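Local coordinates for TRNA nucleotidyl transferase-related protein (Thermotoga maritima, PDB 3H38) that probably acts as a tRNA nucleotidyltransferase that adds the CCA end to tRNA, this chain being the CCA-adding polymerase part of a longer protein, at residues D46-I51 / G153-L158; K124-R129 / A135-L140. All coordinates share one frame; numbering follows the deposited sequence.

Interaction 1: D46-I51 / G153-L158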
# COMPACT_ATOMS: atom_id res chain seq x y z
N ASP A 46 13.44 -0.70 14.84
CA ASP A 46 13.79 0.65 14.44
C ASP A 46 14.84 1.26 15.37
O ASP A 46 15.84 1.82 14.90
CB ASP A 46 12.54 1.51 14.30
CG ASP A 46 11.62 1.03 13.14
OD1 ASP A 46 12.13 0.35 12.22
OD2 ASP A 46 10.40 1.31 13.14
N LEU A 47 14.67 1.11 16.67
CA LEU A 47 15.66 1.58 17.64
C LEU A 47 17.05 1.05 17.29
O LEU A 47 18.02 1.81 17.20
CB LEU A 47 15.29 1.22 19.09
CG LEU A 47 16.33 1.59 20.17
CD1 LEU A 47 16.42 3.09 20.33
CD2 LEU A 47 16.01 0.96 21.51
N LEU A 48 17.14 -0.26 17.09
CA LEU A 48 18.44 -0.90 16.86
C LEU A 48 19.04 -0.50 15.49
O LEU A 48 20.25 -0.37 15.36
CB LEU A 48 18.32 -2.42 16.99
CG LEU A 48 17.95 -2.96 18.39
CD1 LEU A 48 17.65 -4.43 18.37
CD2 LEU A 48 19.08 -2.69 19.42
N LEU A 49 18.18 -0.29 14.49
CA LEU A 49 18.63 0.23 13.18
C LEU A 49 18.92 1.72 13.23
O LEU A 49 19.46 2.28 12.28
CB LEU A 49 17.61 -0.06 12.07
CG LEU A 49 17.55 -1.54 11.67
CD1 LEU A 49 16.35 -1.84 10.79
CD2 LEU A 49 18.88 -1.99 11.02
N GLY A 50 18.56 2.36 14.34
CA GLY A 50 18.70 3.79 14.46
C GLY A 50 17.75 4.52 13.53
O GLY A 50 18.12 5.50 12.88
N ILE A 51 16.51 4.02 13.46
CA ILE A 51 15.48 4.60 12.61
C ILE A 51 14.36 5.19 13.46
O ILE A 51 13.70 4.47 14.19
CB ILE A 51 14.87 3.54 11.68
CG1 ILE A 51 15.90 3.10 10.64
CG2 ILE A 51 13.58 4.06 11.01
CD1 ILE A 51 15.35 2.06 9.65
N GLY A 153 17.32 -14.47 17.58
CA GLY A 153 18.50 -14.14 16.80
C GLY A 153 18.26 -12.91 15.95
O GLY A 153 18.93 -12.68 14.95
N GLY A 154 17.28 -12.12 16.37
CA GLY A 154 16.90 -10.87 15.74
C GLY A 154 17.95 -9.78 15.72
O GLY A 154 18.07 -9.09 14.71
N TYR A 155 18.70 -9.62 16.81
CA TYR A 155 19.78 -8.61 16.89
C TYR A 155 20.82 -8.88 15.82
O TYR A 155 21.18 -8.01 15.03
CB TYR A 155 20.47 -8.66 18.25
CG TYR A 155 21.52 -7.60 18.52
CD1 TYR A 155 21.17 -6.36 19.09
CD2 TYR A 155 22.88 -7.84 18.27
CE1 TYR A 155 22.14 -5.38 19.37
CE2 TYR A 155 23.85 -6.88 18.54
CZ TYR A 155 23.49 -5.64 19.10
OH TYR A 155 24.47 -4.68 19.38
N ARG A 156 21.31 -10.12 15.86
CA ARG A 156 22.23 -10.70 14.90
C ARG A 156 21.70 -10.60 13.47
O ARG A 156 22.47 -10.33 12.55
CB ARG A 156 22.47 -12.17 15.27
CG ARG A 156 23.60 -12.87 14.50
CD ARG A 156 23.07 -13.67 13.29
NE ARG A 156 21.96 -14.55 13.66
CZ ARG A 156 22.07 -15.87 13.87
NH1 ARG A 156 20.99 -16.57 14.20
NH2 ARG A 156 23.24 -16.48 13.75
N ASP A 157 20.41 -10.84 13.27
CA ASP A 157 19.84 -10.87 11.91
C ASP A 157 19.75 -9.46 11.33
O ASP A 157 19.75 -9.29 10.12
CB ASP A 157 18.47 -11.56 11.87
CG ASP A 157 18.58 -13.08 11.85
OD1 ASP A 157 17.58 -13.80 12.14
OD2 ASP A 157 19.70 -13.56 11.57
N LEU A 158 19.63 -8.46 12.20
CA LEU A 158 19.76 -7.06 11.78
C LEU A 158 21.17 -6.76 11.25
O LEU A 158 21.33 -6.20 10.17
CB LEU A 158 19.44 -6.10 12.95
CG LEU A 158 18.01 -6.11 13.52
CD1 LEU A 158 17.93 -5.24 14.74
CD2 LEU A 158 17.02 -5.59 12.51
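The phenol ring of Tyr155 meets Leu48 obliquely: CD1 of Leu48 lies 4.1 Å from ring atom CD1, and CD2 of the same leucine lies 4.1 Å from ring atom CE1. Both methyls thus lie near the CD1-CE1 bond of the ring, and the two side chains cross at about a right angle. Arg5 adds a cation-pi contact to the ring, and the hydroxyl at its far end is hydrogen-bonded to Lys159 NZ. Tyr155 reaches the leucine because its CG stands anti to the backbone N (chi1 -175°), which carries the ring out from its own helix. Leu158 fits between Leu48 and Leu49 with one methyl for each. Its CD1 lies 3.6 Å from CB of Leu48 and 3.7 Å from CD1 of that residue, the tightest part of the contact, while its CD2 touches CG of Leu49 at 4.2 Å. The interface is wholly apolar. Glycines mark where the two helices stop and start: Gly50, with positive phi, closes helix 42-49 in a Schellman motif, and Gly153 sits at the N-cap of helix 154-159, whose first turn is held by Asp150 through the backbone N of Gly154 and of Tyr155. Leu158 also packs beside Arg45, seen to bind ATP and CTP in other structures of this protein, so the contact borders the nucleotide site, without ligand in this apo form. Around the pair, Leu10 of helix 8-14 covers Leu48, Phe188 just beyond helix 177-187 touches Leu49, and Ile133, in the loop leading to strand 137-139, packs on Leu158.

Interaction 2: K124-R129 / A135-L140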
# COMPACT_ATOMS: atom_id res chain seq x y z
N LYS A 124 5.74 -16.60 23.93
CA LYS A 124 4.78 -17.07 22.98
C LYS A 124 4.22 -15.96 22.13
O LYS A 124 3.92 -16.15 20.99
CB LYS A 124 3.67 -17.79 23.69
CG LYS A 124 3.61 -19.21 23.40
CD LYS A 124 4.14 -20.03 24.51
CE LYS A 124 3.99 -21.50 24.25
NZ LYS A 124 5.25 -22.06 23.84
N ASP A 125 4.03 -14.81 22.73
CA ASP A 125 3.52 -13.66 21.99
C ASP A 125 4.52 -13.17 20.94
O ASP A 125 4.14 -12.54 19.96
CB ASP A 125 3.17 -12.51 22.92
CG ASP A 125 2.68 -11.28 22.16
OD1 ASP A 125 1.52 -11.25 21.69
OD2 ASP A 125 3.47 -10.34 22.04
N LEU A 126 5.80 -13.45 21.17
CA LEU A 126 6.85 -13.02 20.23
C LEU A 126 7.02 -14.11 19.17
O LEU A 126 7.19 -13.84 17.98
CB LEU A 126 8.17 -12.81 20.97
CG LEU A 126 8.71 -11.43 21.37
CD1 LEU A 126 7.63 -10.31 21.52
CD2 LEU A 126 9.59 -11.54 22.61
N TYR A 127 6.93 -15.35 19.63
CA TYR A 127 7.12 -16.53 18.82
C TYR A 127 6.12 -16.62 17.68
O TYR A 127 6.34 -17.37 16.75
CB TYR A 127 7.01 -17.79 19.66
CG TYR A 127 8.06 -18.80 19.31
CD1 TYR A 127 8.44 -19.03 17.98
CD2 TYR A 127 8.67 -19.55 20.30
CE1 TYR A 127 9.41 -19.98 17.67
CE2 TYR A 127 9.65 -20.48 20.01
CZ TYR A 127 10.02 -20.69 18.70
OH TYR A 127 10.98 -21.64 18.46
N ARG A 128 5.01 -15.88 17.79
CA ARG A 128 3.93 -15.96 16.81
C ARG A 128 4.06 -14.87 15.75
O ARG A 128 3.25 -14.82 14.83
CB ARG A 128 2.60 -15.72 17.49
CG ARG A 128 2.34 -14.22 17.68
CD ARG A 128 1.09 -13.95 18.48
NE ARG A 128 1.12 -12.65 19.13
CZ ARG A 128 0.80 -11.50 18.55
NH1 ARG A 128 0.84 -10.37 19.24
NH2 ARG A 128 0.41 -11.47 17.29
N ARG A 129 5.05 -13.99 15.89
CA ARG A 129 5.23 -12.89 14.96
C ARG A 129 6.06 -13.31 13.73
O ARG A 129 6.66 -14.38 13.71
CB ARG A 129 5.86 -11.70 15.67
CG ARG A 129 4.95 -11.12 16.74
CD ARG A 129 5.72 -10.27 17.72
NE ARG A 129 4.81 -9.80 18.75
CZ ARG A 129 4.26 -8.59 18.76
NH1 ARG A 129 3.41 -8.27 19.74
NH2 ARG A 129 4.55 -7.72 17.79
N ALA A 135 10.49 -9.56 16.12
CA ALA A 135 10.04 -10.44 17.22
C ALA A 135 10.80 -10.18 18.52
O ALA A 135 11.15 -11.09 19.26
CB ALA A 135 10.19 -11.89 16.81
N MET A 136 11.09 -8.92 18.77
CA MET A 136 11.96 -8.56 19.86
C MET A 136 11.23 -7.63 20.80
O MET A 136 10.30 -6.91 20.42
CB MET A 136 13.26 -7.94 19.36
CG MET A 136 14.23 -8.98 18.80
SD MET A 136 15.82 -8.26 18.34
CE MET A 136 15.38 -7.34 16.85
N ALA A 137 11.63 -7.70 22.05
CA ALA A 137 10.96 -6.91 23.06
C ALA A 137 11.99 -6.25 23.97
O ALA A 137 13.18 -6.64 24.02
CB ALA A 137 9.95 -7.79 23.84
N ILE A 138 11.54 -5.19 24.63
CA ILE A 138 12.34 -4.55 25.66
C ILE A 138 11.43 -4.37 26.85
O ILE A 138 10.32 -3.83 26.74
CB ILE A 138 12.88 -3.17 25.24
CG1 ILE A 138 13.89 -3.29 24.08
CG2 ILE A 138 13.55 -2.48 26.46
CD1 ILE A 138 14.13 -1.98 23.33
N LYS A 139 11.91 -4.82 27.99
CA LYS A 139 11.10 -4.84 29.19
C LYS A 139 11.14 -3.48 29.85
O LYS A 139 12.22 -2.91 30.02
CB LYS A 139 11.61 -5.92 30.13
CG LYS A 139 10.80 -6.07 31.38
CD LYS A 139 11.15 -7.38 32.05
CE LYS A 139 10.14 -7.68 33.19
NZ LYS A 139 10.72 -8.70 34.07
N LEU A 140 9.98 -2.98 30.26
CA LEU A 140 9.89 -1.67 30.92
C LEU A 140 9.84 -1.64 32.45
O LEU A 140 9.96 -0.57 33.03
CB LEU A 140 8.72 -0.88 30.34
CG LEU A 140 8.83 -0.76 28.81
CD1 LEU A 140 7.83 0.23 28.24
CD2 LEU A 140 10.27 -0.36 28.42
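Leu126 reaches from its helix over the backbone of Ala135 to the methyl of Ala137. Its CB lies 3.8 Å from Ala135 O, and CG presses closer to that carbonyl oxygen, at 3.2 Å. Beyond CG the branches part: CD2 stays near the oxygen and also meets Ala137 CB at 4.0 Å, while CD1 meets the same methyl at 4.1 Å. Both torsions (chi1 -101°, chi2 24°) lie far from staggered values, which may reflect strain or uncertain placement at this resolution. In return, Ala135 CB rests 3.8 Å from Leu126 O. The contact packs the end of helix 122-127 against the segment carrying strand 137-139, which runs between strands 147-149 and 37-40 in the mixed sheet of the nucleotidyltransferase head domain. With an alanine at Leu126, the Ala137 methyl and Phe152 are likely to lose the branches that pack on them, leaving a gap there. Next to Leu126, the aliphatic part of Arg129, a residue seen to bind ATP in another structure of this protein, runs past Ala135. Its guanidinium turns back on Asp125 side-on, NH1 bridging to OD2 at 3.1 Å and NE bonding to the backbone O of Asp125 from above that carbonyl's plane, two bonds that limit its turning. Arg128 instead puts NE and NH1 on the single oxygen OD1 of Asp125, NH1 at 2.7 Å, both from the same face of the carboxylate, and its NH2 pairs with Glu106.

Both interactions belong to the head domain, but they differ in depth. Interaction 1 joins two helices at the surface through leucine methyls and a tyrosine ring, whereas interaction 2 is largely buried and sets a helix end against a strand of the central sheet, with small alanines receiving one leucine and charged groups paired where the helix ends. The two meet through Met136: its SD packs against the backbone of Gly154 and Tyr155, and its CE against Leu158 CD1. Leu47 adds a second link by touching Ile138, so helix 42-49 of interaction 1 also lies against strand 137-139 of interaction 2, though the two contacts share no helix or strand. Their centres are about 14 Å apart, and each includes or adjoins residues of the nucleotide site.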